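Local coordinates for protein FI20010p1 (Drosophila melanogaster, PDB 7CFB) that probably helps assemble the piRNA amplification complex in gene silencing, through an extended Tudor domain of the kind that reads methylated arginines in Piwi-family proteins, at residues A[65-76]-A[148-159]; A[175-183]-A[187-195]. One frame throughout, in Å; residues are numbered along the deposited sequence.

Interaction 1 (A[65-76]-A[148-159]); sequences YVAKWDESSDRI and DIKRLPAQAIRC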
loop_
_atom_site.group_PDB
_atom_site.type_symbol
_atom_site.label_atom_id
_atom_site.label_comp_id
_atom_site.label_asym_id
_atom_site.label_seq_id
_atom_site.Cartn_x
_atom_site.Cartn_y
_atom_site.Cartn_z
ATOM N N TYR A 65 -9.815 -0.612 -0.293
ATOM C CA TYR A 65 -8.801 -1.352 0.488
ATOM C C TYR A 65 -8.873 -0.956 1.961
ATOM O O TYR A 65 -8.990 0.203 2.258
ATOM C CB TYR A 65 -7.423 -1.135 -0.116
ATOM C CG TYR A 65 -7.195 -1.814 -1.433
ATOM C CD1 TYR A 65 -7.565 -1.214 -2.617
ATOM C CD2 TYR A 65 -6.591 -3.049 -1.498
ATOM C CE1 TYR A 65 -7.356 -1.828 -3.832
ATOM C CE2 TYR A 65 -6.367 -3.676 -2.701
ATOM C CZ TYR A 65 -6.753 -3.063 -3.871
ATOM O OH TYR A 65 -6.549 -3.669 -5.053
ATOM N N VAL A 66 -8.794 -1.944 2.842
ATOM C CA VAL A 66 -8.807 -1.700 4.305
ATOM C C VAL A 66 -7.523 -2.255 4.909
ATOM O O VAL A 66 -7.014 -3.225 4.393
ATOM C CB VAL A 66 -10.065 -2.238 4.998
ATOM C CG1 VAL A 66 -11.297 -1.486 4.560
ATOM C CG2 VAL A 66 -10.237 -3.719 4.795
ATOM N N ALA A 67 -7.005 -1.576 5.923
ATOM C CA ALA A 67 -5.753 -1.972 6.589
ATOM C C ALA A 67 -5.913 -1.923 8.098
ATOM O O ALA A 67 -6.380 -0.927 8.607
ATOM C CB ALA A 67 -4.632 -1.094 6.133
ATOM N N LYS A 68 -5.545 -3.003 8.754
ATOM C CA LYS A 68 -5.617 -3.054 10.226
ATOM C C LYS A 68 -4.609 -2.099 10.857
ATOM O O LYS A 68 -4.983 -1.452 11.771
ATOM C CB LYS A 68 -5.544 -4.484 10.738
ATOM C CG LYS A 68 -6.878 -5.045 11.180
ATOM C CD LYS A 68 -7.384 -4.357 12.383
ATOM C CE LYS A 68 -8.425 -5.126 13.153
ATOM N NZ LYS A 68 -8.994 -4.280 14.216
ATOM N N TRP A 69 -3.378 -2.031 10.353
ATOM C CA TRP A 69 -2.332 -1.154 10.944
ATOM C C TRP A 69 -2.229 -1.442 12.439
ATOM O O TRP A 69 -2.210 -0.522 13.220
ATOM C CB TRP A 69 -2.564 0.329 10.638
ATOM C CG TRP A 69 -2.185 0.716 9.250
ATOM C CD1 TRP A 69 -3.017 1.151 8.274
ATOM C CD2 TRP A 69 -0.882 0.677 8.662
ATOM N NE1 TRP A 69 -2.323 1.395 7.133
ATOM C CE2 TRP A 69 -1.015 1.104 7.335
ATOM C CE3 TRP A 69 0.382 0.329 9.124
ATOM C CZ2 TRP A 69 0.059 1.214 6.473
ATOM C CZ3 TRP A 69 1.441 0.401 8.258
ATOM C CH2 TRP A 69 1.280 0.848 6.960
ATOM N N ASP A 70 -2.234 -2.743 12.798
ATOM C CA ASP A 70 -2.104 -3.285 14.188
ATOM C C ASP A 70 -0.653 -3.252 14.702
ATOM O O ASP A 70 0.302 -3.329 13.874
ATOM C CB ASP A 70 -2.599 -4.726 14.293
ATOM C CG ASP A 70 -1.557 -5.801 14.013
ATOM O OD1 ASP A 70 -0.660 -5.587 13.177
ATOM O OD2 ASP A 70 -1.684 -6.861 14.615
ATOM N N GLU A 71 -0.515 -3.316 16.031
ATOM C CA GLU A 71 0.774 -3.145 16.748
ATOM C C GLU A 71 1.851 -4.037 16.117
ATOM O O GLU A 71 2.956 -3.646 16.125
ATOM C CB GLU A 71 0.617 -3.264 18.261
ATOM C CG GLU A 71 0.214 -1.961 18.929
ATOM C CD GLU A 71 1.180 -0.794 18.802
ATOM O OE1 GLU A 71 0.723 0.353 18.780
ATOM O OE2 GLU A 71 2.390 -1.047 18.730
ATOM N N SER A 72 1.509 -5.182 15.528
ATOM C CA SER A 72 2.436 -6.081 14.798
ATOM C C SER A 72 3.036 -5.435 13.538
ATOM O O SER A 72 4.040 -5.913 13.090
ATOM C CB SER A 72 1.797 -7.396 14.507
ATOM O OG SER A 72 0.835 -7.300 13.489
ATOM N N SER A 73 2.411 -4.394 12.997
ATOM C CA SER A 73 2.868 -3.609 11.826
ATOM C C SER A 73 3.766 -2.444 12.271
ATOM O O SER A 73 4.170 -1.678 11.426
ATOM C CB SER A 73 1.687 -3.103 11.057
ATOM O OG SER A 73 1.052 -2.049 11.723
ATOM N N ASP A 74 4.145 -2.391 13.542
ATOM C CA ASP A 74 4.892 -1.233 14.084
ATOM C C ASP A 74 6.178 -0.959 13.299
ATOM O O ASP A 74 6.427 0.194 13.046
ATOM C CB ASP A 74 5.182 -1.410 15.573
ATOM C CG ASP A 74 5.740 -0.166 16.228
ATOM O OD1 ASP A 74 4.963 0.719 16.517
ATOM O OD2 ASP A 74 6.959 -0.089 16.391
ATOM N N ARG A 75 6.904 -1.974 12.876
ATOM C CA ARG A 75 8.162 -1.729 12.129
ATOM C C ARG A 75 7.879 -0.998 10.811
ATOM O O ARG A 75 8.694 -0.189 10.437
ATOM C CB ARG A 75 8.967 -3.008 11.968
ATOM C CG ARG A 75 9.457 -3.572 13.289
ATOM C CD ARG A 75 10.857 -3.130 13.623
ATOM N NE ARG A 75 11.851 -3.784 12.826
ATOM C CZ ARG A 75 13.097 -3.399 12.777
ATOM N NH1 ARG A 75 13.462 -2.344 13.463
ATOM N NH2 ARG A 75 13.969 -4.051 12.050
ATOM N N ILE A 76 6.785 -1.338 10.129
ATOM C CA ILE A 76 6.415 -0.655 8.863
ATOM C C ILE A 76 6.122 0.802 9.194
ATOM O O ILE A 76 6.598 1.649 8.495
ATOM C CB ILE A 76 5.205 -1.316 8.192
ATOM C CG1 ILE A 76 5.424 -2.804 7.927
ATOM C CG2 ILE A 76 4.807 -0.546 6.949
ATOM C CD1 ILE A 76 4.150 -3.571 7.755
ATOM N N ASP A 148 12.948 -8.620 8.619
ATOM C CA ASP A 148 11.688 -8.711 9.379
ATOM C C ASP A 148 10.623 -7.817 8.741
ATOM O O ASP A 148 9.504 -8.248 8.664
ATOM C CB ASP A 148 11.916 -8.463 10.869
ATOM C CG ASP A 148 12.255 -7.035 11.231
ATOM O OD1 ASP A 148 13.266 -6.562 10.771
ATOM O OD2 ASP A 148 11.464 -6.413 11.879
ATOM N N ILE A 149 10.974 -6.607 8.323
ATOM C CA ILE A 149 9.997 -5.658 7.729
ATOM C C ILE A 149 9.558 -6.179 6.367
ATOM O O ILE A 149 8.413 -6.133 6.064
ATOM C CB ILE A 149 10.595 -4.246 7.680
ATOM C CG1 ILE A 149 11.316 -3.940 8.990
ATOM C CG2 ILE A 149 9.510 -3.236 7.373
ATOM C CD1 ILE A 149 11.260 -2.530 9.423
ATOM N N LYS A 150 10.506 -6.709 5.634
ATOM C CA LYS A 150 10.257 -7.209 4.281
ATOM C C LYS A 150 9.207 -8.322 4.357
ATOM O O LYS A 150 8.337 -8.330 3.530
ATOM C CB LYS A 150 11.597 -7.668 3.715
ATOM C CG LYS A 150 11.568 -8.314 2.345
ATOM C CD LYS A 150 12.875 -8.252 1.624
ATOM C CE LYS A 150 13.384 -9.620 1.250
ATOM N NZ LYS A 150 14.332 -9.579 0.120
ATOM N N ARG A 151 9.286 -9.171 5.375
ATOM C CA ARG A 151 8.437 -10.379 5.535
ATOM C C ARG A 151 7.079 -10.090 6.169
ATOM O O ARG A 151 6.305 -10.995 6.224
ATOM C CB ARG A 151 9.199 -11.459 6.300
ATOM C CG ARG A 151 10.255 -12.171 5.477
ATOM C CD ARG A 151 11.113 -13.060 6.339
ATOM N NE ARG A 151 12.186 -13.692 5.627
ATOM C CZ ARG A 151 12.075 -14.789 4.926
ATOM N NH1 ARG A 151 10.909 -15.390 4.828
ATOM N NH2 ARG A 151 13.122 -15.276 4.306
ATOM N N LEU A 152 6.827 -8.874 6.626
ATOM C CA LEU A 152 5.528 -8.559 7.257
ATOM C C LEU A 152 4.382 -8.572 6.239
ATOM O O LEU A 152 4.595 -8.201 5.124
ATOM C CB LEU A 152 5.632 -7.225 7.984
ATOM C CG LEU A 152 6.413 -7.280 9.288
ATOM C CD1 LEU A 152 6.681 -5.883 9.797
ATOM C CD2 LEU A 152 5.674 -8.093 10.330
ATOM N N PRO A 153 3.154 -8.961 6.616
ATOM C CA PRO A 153 2.034 -8.997 5.684
ATOM C C PRO A 153 1.629 -7.631 5.108
ATOM O O PRO A 153 1.716 -6.661 5.764
ATOM C CB PRO A 153 0.876 -9.518 6.530
ATOM C CG PRO A 153 1.539 -10.213 7.669
ATOM C CD PRO A 153 2.787 -9.411 7.938
ATOM N N ALA A 154 1.194 -7.634 3.862
ATOM C CA ALA A 154 0.738 -6.399 3.214
ATOM C C ALA A 154 -0.460 -5.915 4.004
ATOM O O ALA A 154 -1.326 -6.687 4.251
ATOM C CB ALA A 154 0.367 -6.685 1.787
ATOM N N GLN A 155 -0.454 -4.659 4.376
ATOM C CA GLN A 155 -1.551 -4.057 5.153
ATOM C C GLN A 155 -2.843 -3.951 4.343
ATOM O O GLN A 155 -3.886 -4.121 4.911
ATOM C CB GLN A 155 -1.102 -2.719 5.728
ATOM C CG GLN A 155 0.021 -2.880 6.736
ATOM C CD GLN A 155 -0.439 -3.709 7.902
ATOM O OE1 GLN A 155 -1.314 -3.319 8.632
ATOM N NE2 GLN A 155 0.143 -4.867 8.073
ATOM N N ALA A 156 -2.736 -3.653 3.058
ATOM C CA ALA A 156 -3.942 -3.355 2.263
ATOM C C ALA A 156 -4.682 -4.609 1.803
ATOM O O ALA A 156 -4.171 -5.330 0.998
ATOM C CB ALA A 156 -3.600 -2.436 1.134
ATOM N N ILE A 157 -5.904 -4.760 2.287
ATOM C CA ILE A 157 -6.768 -5.918 1.932
ATOM C C ILE A 157 -7.876 -5.449 0.985
ATOM O O ILE A 157 -8.590 -4.548 1.327
ATOM C CB ILE A 157 -7.343 -6.606 3.179
ATOM C CG1 ILE A 157 -6.271 -6.967 4.198
ATOM C CG2 ILE A 157 -8.147 -7.810 2.765
ATOM C CD1 ILE A 157 -5.240 -7.893 3.671
ATOM N N ARG A 158 -7.991 -6.096 -0.162
ATOM C CA ARG A 158 -9.013 -5.745 -1.174
ATOM C C ARG A 158 -10.387 -5.984 -0.564
ATOM O O ARG A 158 -10.574 -6.970 0.094
ATOM C CB ARG A 158 -8.772 -6.545 -2.452
ATOM C CG ARG A 158 -9.548 -6.068 -3.662
ATOM C CD ARG A 158 -9.029 -6.628 -4.969
ATOM N NE ARG A 158 -10.081 -6.434 -5.945
ATOM C CZ ARG A 158 -10.091 -5.531 -6.909
ATOM N NH1 ARG A 158 -11.130 -5.452 -7.713
ATOM N NH2 ARG A 158 -9.078 -4.708 -7.076
ATOM N N CYS A 159 -11.279 -5.045 -0.781
ATOM C CA CYS A 159 -12.608 -5.081 -0.168
ATOM C C CYS A 159 -13.676 -4.523 -1.106
ATOM O O CYS A 159 -13.550 -3.401 -1.537
ATOM C CB CYS A 159 -12.538 -4.199 1.066
ATOM S SG CYS A 159 -13.984 -4.283 2.130
HETATM O O HOH W 1 -4.728 -5.031 7.508
HETATM O O HOH W 2 -1.931 -5.017 10.723
#
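With CG of Gln155 anti to its own carbonyl carbon (chi1 -65°), the bend at chi2 (-62°) lays the chain over one face of Trp69: CG sits 3.8 Å from the centroid of the six-membered ring and almost on the ring normal, a CH-pi contact. The same bend carries OE1 past the ring to the backbone of the turn, where it accepts from Trp69 N at 3.0 Å, the donor nearly along the C=O axis although the N-H itself is bent. Water 2 also donates to OE1 and ties it to Asp70, while NE2 turns back weakly to Pro153 O, so the amide is held from both ends. Arg75, bent at chi2 and chi3, swings its guanidinium across Ile149 CD1 and onto Asp148. It grips the carboxylate side-on, NE to OD2 at 2.8 Å and NH2 to OD1 at 2.9 Å, the two planes only 23° apart. Next along the helix, Ile76 slides past Leu152 and Ile149, CG1 meeting Leu152 CD1 at 3.8 Å, an apolar layer that joins the start of helix 74-80 to helix 147-150 and the residues that follow it. At the other end the segments become a sheet: Val66 and Ile157 form an antiparallel hydrogen-bonded pair, Ile157 N reaching Val66 O at 2.8 Å. The Tyr65 ring and the Arg158 side chain cross, ring and guanidinium planes almost perpendicular, and Arg158 NH2 makes a weak bond to Tyr65 OH at 3.4 Å; the same NH2 of Arg158 makes its salt bridge to Asp61. Between sheet and amide, water 1 links Lys68 N to Gln155 O, taking over where the ladder ends. The strand pair, opening into a turn whose Trp69 N is held by Gln155 OE1, lies between 49-57 and 189-194 in the five-stranded sheet, where the chain leaves for and returns from the six-stranded, probably SH3-like Tudor sheet, a split consistent with the extended Tudor fold.

Interaction 2 (A[175-183]-A[187-195]); sequences TYIKIRVHE and STLVAEPVI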
loop_
_atom_site.group_PDB
_atom_site.type_symbol
_atom_site.label_atom_id
_atom_site.label_comp_id
_atom_site.label_asym_id
_atom_site.label_seq_id
_atom_site.Cartn_x
_atom_site.Cartn_y
_atom_site.Cartn_z
ATOM N N THR A 175 -8.681 7.367 7.204
ATOM C CA THR A 175 -9.392 7.519 8.488
ATOM C C THR A 175 -9.811 6.131 8.971
ATOM O O THR A 175 -9.877 5.227 8.157
ATOM C CB THR A 175 -10.604 8.450 8.407
ATOM O OG1 THR A 175 -11.611 7.823 7.636
ATOM C CG2 THR A 175 -10.278 9.808 7.837
ATOM N N TYR A 176 -10.024 5.983 10.269
ATOM C CA TYR A 176 -10.512 4.704 10.821
ATOM C C TYR A 176 -12.018 4.600 10.597
ATOM O O TYR A 176 -12.717 5.544 10.846
ATOM C CB TYR A 176 -10.165 4.552 12.300
ATOM C CG TYR A 176 -8.727 4.242 12.582
ATOM C CD1 TYR A 176 -8.277 2.944 12.631
ATOM C CD2 TYR A 176 -7.820 5.249 12.805
ATOM C CE1 TYR A 176 -6.954 2.657 12.878
ATOM C CE2 TYR A 176 -6.497 4.980 13.062
ATOM C CZ TYR A 176 -6.064 3.681 13.105
ATOM O OH TYR A 176 -4.763 3.423 13.355
ATOM N N ILE A 177 -12.466 3.451 10.122
ATOM C CA ILE A 177 -13.907 3.171 9.908
ATOM C C ILE A 177 -14.261 1.837 10.554
ATOM O O ILE A 177 -13.368 1.128 10.976
ATOM C CB ILE A 177 -14.281 3.156 8.417
ATOM C CG1 ILE A 177 -13.607 2.034 7.638
ATOM C CG2 ILE A 177 -14.048 4.498 7.778
ATOM C CD1 ILE A 177 -14.199 1.816 6.282
ATOM N N LYS A 178 -15.551 1.562 10.666
ATOM C CA LYS A 178 -16.010 0.247 11.155
ATOM C C LYS A 178 -16.741 -0.425 10.001
ATOM O O LYS A 178 -17.538 0.226 9.390
ATOM C CB LYS A 178 -16.861 0.361 12.418
ATOM C CG LYS A 178 -16.246 1.150 13.561
ATOM C CD LYS A 178 -17.025 1.071 14.842
ATOM C CE LYS A 178 -16.420 1.902 15.955
ATOM N NZ LYS A 178 -14.985 1.609 16.194
ATOM N N ILE A 179 -16.410 -1.670 9.710
ATOM C CA ILE A 179 -17.040 -2.404 8.586
ATOM C C ILE A 179 -17.658 -3.704 9.093
ATOM O O ILE A 179 -17.050 -4.333 9.915
ATOM C CB ILE A 179 -16.016 -2.702 7.475
ATOM C CG1 ILE A 179 -14.773 -3.385 8.026
ATOM C CG2 ILE A 179 -15.671 -1.461 6.668
ATOM C CD1 ILE A 179 -14.019 -4.152 7.014
ATOM N N ARG A 180 -18.862 -4.015 8.630
ATOM C CA ARG A 180 -19.468 -5.329 8.918
ATOM C C ARG A 180 -18.934 -6.256 7.837
ATOM O O ARG A 180 -19.236 -6.028 6.701
ATOM C CB ARG A 180 -20.992 -5.372 8.831
ATOM C CG ARG A 180 -21.709 -4.108 9.243
ATOM C CD ARG A 180 -23.198 -4.346 9.268
ATOM N NE ARG A 180 -23.823 -3.358 10.116
ATOM C CZ ARG A 180 -24.262 -3.606 11.325
ATOM N NH1 ARG A 180 -24.175 -4.824 11.803
ATOM N NH2 ARG A 180 -24.813 -2.650 12.031
ATOM N N VAL A 181 -18.209 -7.281 8.220
ATOM C CA VAL A 181 -17.617 -8.208 7.233
ATOM C C VAL A 181 -18.660 -9.248 6.822
ATOM O O VAL A 181 -19.018 -10.043 7.628
ATOM C CB VAL A 181 -16.369 -8.841 7.860
ATOM C CG1 VAL A 181 -15.578 -9.683 6.898
ATOM C CG2 VAL A 181 -15.506 -7.799 8.520
ATOM N N HIS A 182 -19.227 -9.107 5.638
ATOM C CA HIS A 182 -20.170 -10.119 5.108
ATOM C C HIS A 182 -19.424 -11.377 4.685
ATOM O O HIS A 182 -19.874 -12.439 4.979
ATOM C CB HIS A 182 -20.956 -9.576 3.916
ATOM C CG HIS A 182 -22.000 -8.569 4.242
ATOM N ND1 HIS A 182 -21.751 -7.475 5.012
ATOM C CD2 HIS A 182 -23.283 -8.467 3.860
ATOM C CE1 HIS A 182 -22.832 -6.763 5.126
ATOM N NE2 HIS A 182 -23.772 -7.350 4.432
ATOM N N GLU A 183 -18.356 -11.234 3.919
ATOM C CA GLU A 183 -17.629 -12.428 3.479
ATOM C C GLU A 183 -16.133 -12.189 3.530
ATOM O O GLU A 183 -15.686 -11.116 3.239
ATOM C CB GLU A 183 -17.925 -12.789 2.027
ATOM C CG GLU A 183 -19.382 -12.963 1.719
ATOM C CD GLU A 183 -19.710 -13.078 0.247
ATOM O OE1 GLU A 183 -18.935 -13.693 -0.486
ATOM O OE2 GLU A 183 -20.728 -12.554 -0.141
ATOM N N SER A 187 -8.968 -13.902 0.150
ATOM C CA SER A 187 -8.064 -13.035 -0.623
ATOM C C SER A 187 -8.692 -11.647 -0.596
ATOM O O SER A 187 -7.987 -10.685 -0.488
ATOM C CB SER A 187 -7.857 -13.566 -1.986
ATOM O OG SER A 187 -9.105 -13.818 -2.599
ATOM N N THR A 188 -10.012 -11.614 -0.580
ATOM C CA THR A 188 -10.770 -10.346 -0.643
ATOM C C THR A 188 -11.919 -10.357 0.349
ATOM O O THR A 188 -12.263 -11.392 0.848
ATOM C CB THR A 188 -11.330 -10.047 -2.041
ATOM O OG1 THR A 188 -12.465 -10.855 -2.297
ATOM C CG2 THR A 188 -10.341 -10.237 -3.164
ATOM N N LEU A 189 -12.502 -9.199 0.569
ATOM C CA LEU A 189 -13.579 -9.075 1.551
ATOM C C LEU A 189 -14.818 -8.471 0.913
ATOM O O LEU A 189 -14.717 -7.711 -0.020
ATOM C CB LEU A 189 -13.144 -8.109 2.653
ATOM C CG LEU A 189 -11.881 -8.400 3.443
ATOM C CD1 LEU A 189 -11.640 -7.298 4.449
ATOM C CD2 LEU A 189 -11.976 -9.737 4.141
ATOM N N VAL A 190 -15.956 -8.855 1.444
ATOM C CA VAL A 190 -17.212 -8.160 1.125
ATOM C C VAL A 190 -17.608 -7.561 2.462
ATOM O O VAL A 190 -17.862 -8.306 3.365
ATOM C CB VAL A 190 -18.274 -9.098 0.543
ATOM C CG1 VAL A 190 -19.610 -8.407 0.460
ATOM C CG2 VAL A 190 -17.860 -9.643 -0.804
ATOM N N ALA A 191 -17.572 -6.250 2.558
ATOM C CA ALA A 191 -17.871 -5.565 3.825
ATOM C C ALA A 191 -18.760 -4.344 3.595
ATOM O O ALA A 191 -18.711 -3.762 2.562
ATOM C CB ALA A 191 -16.591 -5.164 4.492
ATOM N N GLU A 192 -19.528 -3.997 4.607
ATOM C CA GLU A 192 -20.444 -2.847 4.567
ATOM C C GLU A 192 -19.981 -1.870 5.639
ATOM O O GLU A 192 -19.850 -2.271 6.748
ATOM C CB GLU A 192 -21.850 -3.387 4.794
ATOM C CG GLU A 192 -22.807 -2.378 5.349
ATOM C CD GLU A 192 -24.241 -2.855 5.362
ATOM O OE1 GLU A 192 -24.458 -4.019 5.171
ATOM O OE2 GLU A 192 -25.102 -2.050 5.574
ATOM N N PRO A 193 -19.677 -0.603 5.343
ATOM C CA PRO A 193 -19.244 0.283 6.379
ATOM C C PRO A 193 -20.400 0.640 7.306
ATOM O O PRO A 193 -21.496 0.689 6.871
ATOM C CB PRO A 193 -18.760 1.510 5.626
ATOM C CG PRO A 193 -19.491 1.465 4.344
ATOM C CD PRO A 193 -19.678 0.003 4.040
ATOM N N VAL A 194 -20.089 0.840 8.570
ATOM C CA VAL A 194 -21.119 1.296 9.525
ATOM C C VAL A 194 -20.893 2.797 9.649
ATOM O O VAL A 194 -19.749 3.222 9.762
ATOM C CB VAL A 194 -21.113 0.519 10.849
ATOM C CG1 VAL A 194 -21.198 -0.962 10.592
ATOM C CG2 VAL A 194 -19.907 0.819 11.685
ATOM N N ILE A 195 -21.973 3.536 9.457
ATOM C CA ILE A 195 -21.993 5.024 9.363
ATOM C C ILE A 195 -21.580 5.660 10.690
ATOM O O ILE A 195 -20.538 6.334 10.685
ATOM C CB ILE A 195 -23.382 5.474 8.884
ATOM C CG1 ILE A 195 -24.469 5.045 9.869
ATOM C CG2 ILE A 195 -23.669 4.927 7.499
ATOM C CD1 ILE A 195 -25.837 5.625 9.593
#
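Val190 O takes two backbone donors from the opposite strand, Glu183 N at 3.0 Å, in the carbonyl plane on a lone pair, and His182 N more weakly at 2.8 Å with a bent N-H. Two residues thus face one, and the register slips by one place. Glu183 lies side by side with Val190, both pointing the same way, with their CB atoms 4.0 Å apart. The imidazole of His182 turns back along its own strand, ND1 donating weakly to Arg180 O in the plane of the ring, while CE1 comes within 3.2 Å of Glu192 OE1 at the ring edge. With an alanine in place of His182, Arg180 O is likely to lose this extra, weak donor, and Glu192 OE1 the ring edge beside it. Beyond the slip, Arg180 and Glu192 form a regular pair, Arg180 N to Glu192 O at 2.7 Å, and the extended Arg180 chain crosses Val194, CG to CG1 at 3.5 Å. The other face is apolar: chi1 of Ile179 (52°) sets CG1 between backbone N and carbonyl carbon, and from there CD1 reaches Ala191 CB at 3.7 Å. Further out, strand 49-57 borders 176-184, and Cys159 and Leu161 of strand 157-161 meet Ala191 and Pro193. Together these features make an antiparallel beta hairpin with a classic beta bulge, lying in the five-stranded sheet between 49-57 and 157-161.

How the interactions relate
Interactions 1 and 2 share one five-stranded sheet, their centres about 17 Å apart, and meet where strand 157-161 runs parallel to 189-194. There Arg158 O probably accepts a hydrogen bond from Leu189 N at 3.0 Å, and Cys159 SG packs on Ala191 CB. Interaction 1 joins residues distant in sequence nearer the middle of the chain; only 65-67 against 157-159 is strand ladder, and elsewhere a buried glutamine, two waters, aliphatic packing and a salt bridge near the surface join the segments. Interaction 2 is a local hairpin farther out, held chiefly by backbone bonds; one face mixes charged residues with valines, the other is apolar (Ile179, Val181, Ala191, Pro193).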